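Local coordinates for hemolysin-related protein (PDB 5V6F) that binds mannose-containing glycans such as mannotriose through this lectin domain, the second beta-prism of the biofilm protein RbmC, at residues F7-T12 against V70-Y75; D34-T39 against I122-G127; G79-A84 against G128-G133. All blocks are in the same frame, centred on the assembly; numbering follows the deposited sequence.

The domain is a beta-prism whose walls are three antiparallel four-stranded sheets. All three contacts start from the sheet built of strands 7-8, 131-137, 121-126 and 13-18. Contacts 1 and 3 join it to the sheet holding the consecutive strands 65-75 and 80-89, with centres about 6 Å apart; contact 2 joins it to the sheet of strand 33-37, its centre about 13 Å from contact 1 and 10 Å from contact 3. Along the chain contact 1 closes before contact 3 opens, while contact 2 alternates with both. Each contact has one glycan-pocket residue in its segments (Y75, D34 and W129), so all three lead to the pocket.

Contact 1. Residues F7-T12 against V70-Y75; sequences FGYSNT and VTSGLY. With BMA (beta-D-mannopyranose), chain B; MAN (alpha-D-mannopyranose), chain C.
F7 and V70 meet where strand 7-8 lies against strand 65-75, their side chains crossing at about a right angle. CG2 of V70 rests over one face of the F7 ring, 4.0 Å from F7 CG, and F7 CB touches both V70 methyls. Next, G8, with no side chain and a positive phi of 82°, brings its CA to 3.4 Å from S72 OG; its N and O turn instead to E109 and K107. Y9 leaves the strand with CG anti to its carbonyl carbon (chi1 -40°), and the CE2 side of its ring comes obliquely to 3.6 Å from S72 CB. The phenol oxygen Y9 OH approaches G73 N at 3.4 Å, near the ring plane, at an angle too poor for a hydrogen bond. K107 makes a cation-pi contact with this ring, and Y80 meets it edge-to-face. At the far end of the second segment, Y75 OH shares a hydrogen bond of 2.8 Å with O4 of the beta-mannose, this oxygen lying at the ring edge, in its plane. The two segments meet without a hydrogen bond, by apolar and aromatic packing, while the polar ties of G8 between the sheets run to E109 and K107 of strand 106-112.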
loop_
_atom_site.group_PDB
_atom_site.type_symbol
_atom_site.label_atom_id
_atom_site.label_comp_id
_atom_site.label_asym_id
_atom_site.label_seq_id
_atom_site.Cartn_x
_atom_site.Cartn_y
_atom_site.Cartn_z
ATOM N N PHE A 7 5.170 4.253 5.844
ATOM C CA PHE A 7 5.826 3.048 5.360
ATOM C C PHE A 7 6.470 3.323 4.008
ATOM O O PHE A 7 5.901 4.017 3.164
ATOM C CB PHE A 7 4.821 1.903 5.237
ATOM C CG PHE A 7 3.981 1.701 6.460
ATOM C CD1 PHE A 7 4.546 1.236 7.633
ATOM C CD2 PHE A 7 2.623 1.975 6.435
ATOM C CE1 PHE A 7 3.776 1.052 8.763
ATOM C CE2 PHE A 7 1.844 1.790 7.559
ATOM C CZ PHE A 7 2.422 1.327 8.728
ATOM N N GLY A 8 7.662 2.786 3.811
ATOM C CA GLY A 8 8.370 3.014 2.565
ATOM C C GLY A 8 9.078 4.347 2.593
ATOM O O GLY A 8 9.797 4.661 3.546
ATOM N N TYR A 9 8.866 5.144 1.546
ATOM C CA TYR A 9 9.609 6.376 1.323
ATOM C C TYR A 9 8.633 7.471 0.921
ATOM O O TYR A 9 7.546 7.199 0.409
ATOM C CB TYR A 9 10.683 6.172 0.246
ATOM C CG TYR A 9 11.380 4.833 0.374
ATOM C CD1 TYR A 9 12.467 4.671 1.222
ATOM C CD2 TYR A 9 10.937 3.726 -0.338
ATOM C CE1 TYR A 9 13.097 3.446 1.350
ATOM C CE2 TYR A 9 11.563 2.499 -0.218
ATOM C CZ TYR A 9 12.644 2.366 0.628
ATOM O OH TYR A 9 13.279 1.147 0.759
ATOM N N SER A 10 9.037 8.725 1.152
ATOM C CA SER A 10 8.140 9.863 0.969
ATOM C C SER A 10 8.805 10.999 0.197
ATOM O O SER A 10 8.462 12.169 0.391
ATOM C CB SER A 10 7.644 10.374 2.318
ATOM O OG SER A 10 8.724 10.788 3.132
ATOM N N ASN A 11 9.745 10.676 -0.689
ATOM C CA ASN A 11 10.416 11.713 -1.465
ATOM C C ASN A 11 9.560 12.206 -2.627
ATOM O O ASN A 11 9.694 13.364 -3.039
ATOM C CB ASN A 11 11.754 11.193 -1.993
ATOM C CG ASN A 11 11.589 10.061 -2.995
ATOM O OD1 ASN A 11 10.910 9.067 -2.724
ATOM N ND2 ASN A 11 12.205 10.212 -4.163
ATOM N N THR A 12 8.684 11.359 -3.160
ATOM C CA THR A 12 7.883 11.700 -4.327
ATOM C C THR A 12 6.591 12.393 -3.883
ATOM O O THR A 12 6.455 12.810 -2.732
ATOM C CB THR A 12 7.623 10.448 -5.158
ATOM O OG1 THR A 12 7.092 9.419 -4.315
ATOM C CG2 THR A 12 8.916 9.975 -5.807
ATOM N N VAL A 70 5.119 -4.382 5.731
ATOM C CA VAL A 70 5.400 -3.687 4.480
ATOM C C VAL A 70 6.860 -3.915 4.126
ATOM O O VAL A 70 7.755 -3.567 4.906
ATOM C CB VAL A 70 5.097 -2.185 4.588
ATOM C CG1 VAL A 70 5.374 -1.480 3.259
ATOM C CG2 VAL A 70 3.656 -1.962 5.018
ATOM N N THR A 71 7.102 -4.483 2.950
ATOM C CA THR A 71 8.454 -4.686 2.446
ATOM C C THR A 71 8.741 -3.639 1.375
ATOM O O THR A 71 7.992 -3.516 0.399
ATOM C CB THR A 71 8.631 -6.098 1.888
ATOM O OG1 THR A 71 8.292 -7.056 2.898
ATOM C CG2 THR A 71 10.078 -6.330 1.455
ATOM N N SER A 72 9.823 -2.891 1.563
ATOM C CA SER A 72 10.258 -1.876 0.616
ATOM C C SER A 72 11.709 -2.150 0.258
ATOM O O SER A 72 12.431 -2.815 1.003
ATOM C CB SER A 72 10.122 -0.463 1.201
ATOM O OG SER A 72 8.824 -0.231 1.717
ATOM N N GLY A 73 12.142 -1.639 -0.888
ATOM C CA GLY A 73 13.538 -1.799 -1.249
ATOM C C GLY A 73 13.846 -1.232 -2.614
ATOM O O GLY A 73 13.037 -0.529 -3.224
ATOM N N LEU A 74 15.051 -1.554 -3.077
ATOM C CA LEU A 74 15.549 -1.126 -4.379
ATOM C C LEU A 74 15.031 -2.096 -5.430
ATOM O O LEU A 74 15.595 -3.172 -5.640
ATOM C CB LEU A 74 17.073 -1.068 -4.379
ATOM C CG LEU A 74 17.730 -0.643 -5.693
ATOM C CD1 LEU A 74 17.264 0.737 -6.127
ATOM C CD2 LEU A 74 19.242 -0.663 -5.551
ATOM N N TYR A 75 13.937 -1.708 -6.079
ATOM C CA TYR A 75 13.309 -2.525 -7.105
ATOM C C TYR A 75 14.280 -2.796 -8.247
ATOM O O TYR A 75 15.038 -1.916 -8.663
ATOM C CB TYR A 75 12.061 -1.802 -7.609
ATOM C CG TYR A 75 11.161 -2.587 -8.528
ATOM C CD1 TYR A 75 10.677 -3.840 -8.169
ATOM C CD2 TYR A 75 10.761 -2.056 -9.746
ATOM C CE1 TYR A 75 9.838 -4.550 -9.010
ATOM C CE2 TYR A 75 9.919 -2.757 -10.591
ATOM C CZ TYR A 75 9.458 -4.002 -10.217
ATOM O OH TYR A 75 8.621 -4.716 -11.045
HETATM C C1 BMA B . 9.673 -6.857 -16.298
HETATM C C2 BMA B . 9.514 -5.483 -16.938
HETATM C C3 BMA B . 9.309 -4.423 -15.828
HETATM C C4 BMA B . 8.269 -4.850 -14.785
HETATM C C5 BMA B . 8.516 -6.297 -14.320
HETATM C C6 BMA B . 7.415 -6.830 -13.447
HETATM O O1 BMA B . 9.725 -7.822 -17.322
HETATM O O2 BMA B . 8.373 -5.450 -17.788
HETATM O O3 BMA B . 8.898 -3.178 -16.353
HETATM O O4 BMA B . 8.320 -3.943 -13.669
HETATM O O5 BMA B . 8.587 -7.154 -15.479
HETATM O O6 BMA B . 6.175 -6.430 -14.010
HETATM C C1 MAN C . 5.113 -6.785 -13.118
HETATM C C2 MAN C . 3.801 -6.551 -13.849
HETATM C C3 MAN C . 3.621 -5.059 -14.077
HETATM C C4 MAN C . 3.799 -4.264 -12.758
HETATM C C5 MAN C . 5.124 -4.656 -12.051
HETATM C C6 MAN C . 5.292 -4.037 -10.657
HETATM O O2 MAN C . 2.690 -6.968 -13.064
HETATM O O3 MAN C . 2.353 -4.777 -14.666
HETATM O O4 MAN C . 3.834 -2.877 -13.039
HETATM O O5 MAN C . 5.180 -6.085 -11.908
HETATM O O6 MAN C . 4.171 -4.410 -9.856
#

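Contact 2. Residues D34-T39 against I122-G127. With MAN (alpha-D-mannopyranose), chain C.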
loop_
_atom_site.group_PDB
_atom_site.type_symbol
_atom_site.label_atom_id
_atom_site.label_comp_id
_atom_site.label_asym_id
_atom_site.label_seq_id
_atom_site.Cartn_x
_atom_site.Cartn_y
_atom_site.Cartn_z
ATOM N N ASP A 34 1.798 -1.108 -7.337
ATOM C CA ASP A 34 1.666 -0.137 -8.417
ATOM C C ASP A 34 0.818 1.070 -8.032
ATOM O O ASP A 34 1.132 2.196 -8.436
ATOM C CB ASP A 34 1.054 -0.800 -9.657
ATOM C CG ASP A 34 1.945 -1.877 -10.243
ATOM O OD1 ASP A 34 1.901 -3.024 -9.749
ATOM O OD2 ASP A 34 2.689 -1.575 -11.203
ATOM N N ALA A 35 -0.250 0.864 -7.261
ATOM C CA ALA A 35 -1.160 1.953 -6.933
ATOM C C ALA A 35 -2.013 1.578 -5.728
ATOM O O ALA A 35 -2.307 0.400 -5.503
ATOM C CB ALA A 35 -2.062 2.299 -8.121
ATOM N N ILE A 36 -2.420 2.602 -4.974
ATOM C CA ILE A 36 -3.263 2.454 -3.791
ATOM C C ILE A 36 -4.378 3.486 -3.837
ATOM O O ILE A 36 -4.136 4.659 -4.144
ATOM C CB ILE A 36 -2.453 2.623 -2.490
ATOM C CG1 ILE A 36 -1.518 1.432 -2.289
ATOM C CG2 ILE A 36 -3.381 2.797 -1.278
ATOM C CD1 ILE A 36 -0.545 1.593 -1.134
ATOM N N GLY A 37 -5.590 3.060 -3.485
ATOM C CA GLY A 37 -6.707 3.975 -3.347
ATOM C C GLY A 37 -7.733 3.512 -2.332
ATOM O O GLY A 37 -7.520 2.521 -1.626
ATOM N N THR A 38 -8.853 4.232 -2.247
ATOM C CA THR A 38 -9.962 3.850 -1.386
ATOM C C THR A 38 -11.247 3.567 -2.156
ATOM O O THR A 38 -12.236 3.145 -1.544
ATOM C CB THR A 38 -10.224 4.942 -0.337
ATOM O OG1 THR A 38 -10.523 6.182 -0.988
ATOM C CG2 THR A 38 -8.998 5.121 0.557
ATOM N N THR A 39 -11.258 3.788 -3.467
ATOM C CA THR A 39 -12.323 3.349 -4.354
ATOM C C THR A 39 -11.678 2.719 -5.576
ATOM O O THR A 39 -10.467 2.821 -5.784
ATOM C CB THR A 39 -13.231 4.505 -4.798
ATOM O OG1 THR A 39 -12.509 5.354 -5.700
ATOM C CG2 THR A 39 -13.701 5.313 -3.605
ATOM N N ILE A 122 -5.816 7.486 3.798
ATOM C CA ILE A 122 -4.540 6.900 3.415
ATOM C C ILE A 122 -3.780 7.964 2.642
ATOM O O ILE A 122 -4.277 8.478 1.629
ATOM C CB ILE A 122 -4.704 5.629 2.568
ATOM C CG1 ILE A 122 -5.663 4.641 3.242
ATOM C CG2 ILE A 122 -3.335 4.979 2.332
ATOM C CD1 ILE A 122 -5.969 3.404 2.402
ATOM N N ASN A 123 -2.596 8.312 3.125
ATOM C CA ASN A 123 -1.681 9.133 2.356
ATOM C C ASN A 123 -0.818 8.205 1.517
ATOM O O ASN A 123 -0.379 7.158 1.995
ATOM C CB ASN A 123 -0.817 10.001 3.271
ATOM C CG ASN A 123 -1.641 10.962 4.108
ATOM O OD1 ASN A 123 -2.660 11.480 3.654
ATOM N ND2 ASN A 123 -1.205 11.202 5.337
ATOM N N VAL A 124 -0.616 8.572 0.252
ATOM C CA VAL A 124 0.117 7.748 -0.700
ATOM C C VAL A 124 1.129 8.625 -1.418
ATOM O O VAL A 124 0.778 9.700 -1.917
ATOM C CB VAL A 124 -0.819 7.078 -1.725
ATOM C CG1 VAL A 124 -0.031 6.130 -2.621
ATOM C CG2 VAL A 124 -1.958 6.346 -1.020
ATOM N N TRP A 125 2.373 8.162 -1.482
ATOM C CA TRP A 125 3.441 8.860 -2.184
ATOM C C TRP A 125 3.772 8.093 -3.457
ATOM O O TRP A 125 4.064 6.892 -3.403
ATOM C CB TRP A 125 4.678 9.001 -1.296
ATOM C CG TRP A 125 4.519 10.004 -0.195
ATOM C CD1 TRP A 125 4.976 11.290 -0.189
ATOM C CD2 TRP A 125 3.853 9.808 1.063
ATOM N NE1 TRP A 125 4.643 11.905 0.994
ATOM C CE2 TRP A 125 3.952 11.019 1.778
ATOM C CE3 TRP A 125 3.185 8.730 1.650
ATOM C CZ2 TRP A 125 3.405 11.181 3.052
ATOM C CZ3 TRP A 125 2.646 8.892 2.917
ATOM C CH2 TRP A 125 2.759 10.108 3.602
ATOM N N THR A 126 3.708 8.780 -4.596
ATOM C CA THR A 126 4.054 8.185 -5.877
ATOM C C THR A 126 4.700 9.241 -6.758
ATOM O O THR A 126 4.336 10.420 -6.699
ATOM C CB THR A 126 2.837 7.592 -6.600
ATOM O OG1 THR A 126 3.262 6.966 -7.819
ATOM C CG2 THR A 126 1.796 8.665 -6.926
ATOM N N GLY A 127 5.664 8.806 -7.563
ATOM C CA GLY A 127 6.237 9.609 -8.620
ATOM C C GLY A 127 5.709 9.293 -10.005
ATOM O O GLY A 127 6.289 9.756 -10.993
HETATM C C1 MAN C . 5.113 -6.785 -13.118
HETATM C C2 MAN C . 3.801 -6.551 -13.849
HETATM C C3 MAN C . 3.621 -5.059 -14.077
HETATM C C4 MAN C . 3.799 -4.264 -12.758
HETATM C C5 MAN C . 5.124 -4.656 -12.051
HETATM C C6 MAN C . 5.292 -4.037 -10.657
HETATM O O2 MAN C . 2.690 -6.968 -13.064
HETATM O O3 MAN C . 2.353 -4.777 -14.666
HETATM O O4 MAN C . 3.834 -2.877 -13.039
HETATM O O5 MAN C . 5.180 -6.085 -11.908
HETATM O O6 MAN C . 4.171 -4.410 -9.856
#
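I36 packs against V124 and I122 where two sheets meet. From its backbone the side chain points at the facing strand, and CB already touches V124 CG2 at 4.0 Å. The CG2 branch, anti to the backbone N, does most of the work: it lies 3.8 Å from V124 CG2 and 4.2 Å from I122 CG2. The other branch leaves through CG1, and an extended chi2 of 172° sends CD1 off toward V131. Further on, T38 and I122 slide past each other in opposite directions, T38 CG2 reaching I122 CD1 at 3.9 Å, while the hydroxyl of T38 is hydrogen-bonded to V18 O. No hydrogen bond joins the two segments; the contact is aliphatic and buried.

The start of strand 33-37 has a different task. D34 points away from strand 121-126 and grips one alpha-mannose with both carboxylate oxygens: sugar O6 donates to D34 OD1 at 2.7 Å, and sugar O4 donates to D34 OD2 at a short 2.5 Å. D34 and A35 both face R28, a classic beta bulge.

Strands 34-37 and 122-126 run nearly antiparallel, at 158°, with axes 8.0 Å apart, a spacing set by side chains rather than backbone pairing. I36 is further enclosed by M25 and L27 of strand 24-29 and by V131 and F134 of strand 131-137, placing it in the core of the prism.

Contact 3. Residues G79-A84 against G128-G133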
loop_
_atom_site.group_PDB
_atom_site.type_symbol
_atom_site.label_atom_id
_atom_site.label_comp_id
_atom_site.label_asym_id
_atom_site.label_seq_id
_atom_site.Cartn_x
_atom_site.Cartn_y
_atom_site.Cartn_z
ATOM N N GLY A 79 14.764 2.186 -8.646
ATOM C CA GLY A 79 14.162 3.033 -7.641
ATOM C C GLY A 79 13.787 2.291 -6.370
ATOM O O GLY A 79 13.607 1.073 -6.346
ATOM N N TYR A 80 13.663 3.069 -5.295
ATOM C CA TYR A 80 13.190 2.577 -4.009
ATOM C C TYR A 80 11.676 2.743 -3.935
ATOM O O TYR A 80 11.162 3.861 -4.056
ATOM C CB TYR A 80 13.873 3.325 -2.863
ATOM C CG TYR A 80 15.270 2.826 -2.572
ATOM C CD1 TYR A 80 15.483 1.775 -1.691
ATOM C CD2 TYR A 80 16.373 3.394 -3.195
ATOM C CE1 TYR A 80 16.759 1.311 -1.427
ATOM C CE2 TYR A 80 17.653 2.937 -2.937
ATOM C CZ TYR A 80 17.838 1.894 -2.054
ATOM O OH TYR A 80 19.105 1.428 -1.793
ATOM N N HIS A 81 10.965 1.637 -3.726
ATOM C CA HIS A 81 9.511 1.664 -3.642
ATOM C C HIS A 81 9.047 0.610 -2.650
ATOM O O HIS A 81 9.832 -0.202 -2.158
ATOM C CB HIS A 81 8.840 1.388 -4.994
ATOM C CG HIS A 81 9.569 1.946 -6.175
ATOM N ND1 HIS A 81 9.310 3.199 -6.688
ATOM C CD2 HIS A 81 10.527 1.408 -6.965
ATOM C CE1 HIS A 81 10.088 3.414 -7.732
ATOM N NE2 HIS A 81 10.835 2.342 -7.924
ATOM N N ILE A 82 7.746 0.626 -2.374
ATOM C CA ILE A 82 7.103 -0.483 -1.682
ATOM C C ILE A 82 6.899 -1.603 -2.687
ATOM O O ILE A 82 6.322 -1.392 -3.763
ATOM C CB ILE A 82 5.772 -0.037 -1.054
ATOM C CG1 ILE A 82 6.039 0.964 0.078
ATOM C CG2 ILE A 82 4.973 -1.256 -0.558
ATOM C CD1 ILE A 82 4.788 1.493 0.780
ATOM N N VAL A 83 7.381 -2.797 -2.353
ATOM C CA VAL A 83 7.270 -3.935 -3.252
ATOM C C VAL A 83 6.276 -4.982 -2.762
ATOM O O VAL A 83 5.742 -5.733 -3.590
ATOM C CB VAL A 83 8.646 -4.583 -3.525
ATOM C CG1 VAL A 83 9.543 -3.598 -4.274
ATOM C CG2 VAL A 83 9.315 -5.056 -2.236
ATOM N N ALA A 84 5.984 -5.039 -1.463
ATOM C CA ALA A 84 5.024 -6.011 -0.965
ATOM C C ALA A 84 4.367 -5.487 0.303
ATOM O O ALA A 84 4.992 -4.782 1.102
ATOM C CB ALA A 84 5.688 -7.363 -0.688
ATOM N N GLY A 128 4.642 8.502 -10.117
ATOM C CA GLY A 128 4.011 8.236 -11.395
ATOM C C GLY A 128 4.251 6.853 -11.958
ATOM O O GLY A 128 3.754 6.559 -13.051
ATOM N N TRP A 129 4.999 5.997 -11.262
ATOM C CA TRP A 129 5.234 4.627 -11.707
ATOM C C TRP A 129 4.773 3.613 -10.670
ATOM O O TRP A 129 3.934 2.761 -10.979
ATOM C CB TRP A 129 6.721 4.429 -12.032
ATOM C CG TRP A 129 7.082 3.029 -12.462
ATOM C CD1 TRP A 129 6.270 2.118 -13.081
ATOM C CD2 TRP A 129 8.352 2.390 -12.303
ATOM N NE1 TRP A 129 6.960 0.952 -13.314
ATOM C CE2 TRP A 129 8.241 1.094 -12.847
ATOM C CE3 TRP A 129 9.574 2.786 -11.751
ATOM C CZ2 TRP A 129 9.303 0.194 -12.852
ATOM C CZ3 TRP A 129 10.625 1.892 -11.758
ATOM C CH2 TRP A 129 10.484 0.612 -12.304
ATOM N N LEU A 130 5.303 3.672 -9.451
ATOM C CA LEU A 130 4.946 2.758 -8.380
ATOM C C LEU A 130 4.629 3.566 -7.130
ATOM O O LEU A 130 4.730 4.797 -7.113
ATOM C CB LEU A 130 6.077 1.757 -8.113
ATOM C CG LEU A 130 6.488 0.912 -9.318
ATOM C CD1 LEU A 130 7.788 0.193 -9.042
ATOM C CD2 LEU A 130 5.395 -0.082 -9.676
ATOM N N VAL A 131 4.235 2.863 -6.075
ATOM C CA VAL A 131 3.991 3.482 -4.781
ATOM C C VAL A 131 5.296 3.482 -4.002
ATOM O O VAL A 131 5.868 2.421 -3.730
ATOM C CB VAL A 131 2.889 2.743 -4.011
ATOM C CG1 VAL A 131 2.773 3.277 -2.584
ATOM C CG2 VAL A 131 1.562 2.879 -4.743
ATOM N N GLU A 132 5.773 4.672 -3.644
ATOM C CA GLU A 132 6.949 4.765 -2.794
ATOM C C GLU A 132 6.614 4.654 -1.314
ATOM O O GLU A 132 7.425 4.128 -0.546
ATOM C CB GLU A 132 7.690 6.075 -3.058
ATOM C CG GLU A 132 8.533 6.041 -4.326
ATOM C CD GLU A 132 7.703 6.143 -5.590
ATOM O OE1 GLU A 132 6.951 7.131 -5.729
ATOM O OE2 GLU A 132 7.802 5.241 -6.449
ATOM N N GLY A 133 5.440 5.122 -0.892
ATOM C CA GLY A 133 5.086 5.047 0.514
ATOM C C GLY A 133 3.597 5.208 0.726
ATOM O O GLY A 133 2.861 5.631 -0.168
#
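The H81 and W129 rings share L130 CD1 as a neighbour: this methyl lies 3.6 Å above the imidazole plane, offset toward the rim, and also over the centre of one face of the indole. The two rings themselves meet obliquely, their planes 79° apart. At the imidazole edge, H81 ND1 donates to E132 OE2 over a short 2.5 Å, the acceptor lying in the ring plane and using its anti lone pair. E132 points away from H81 at its CB, but a bend at chi2 (75°) turns CD back toward the ring. The backbones join as well, I82 N donating to V131 O at 2.9 Å, and I82 CD1 packs on G133 CA at 3.6 Å. Here strands 80-84 and 131-133 cross at 100°, their axes 4.6 Å apart. Around them, H81 NE2 is hydrogen-bonded to G78 O and E132 OE1 to T12 OG1, while the side chain of W129 comes, at nearest atoms, to about 4 Å from an alpha-mannose and the beta-mannose. With both ring nitrogens facing oxygen acceptors, H81 is probably a protonated imidazolium paired with the E132 carboxylate, a buried polar link in the layer of residues behind the glycan-contacting W129.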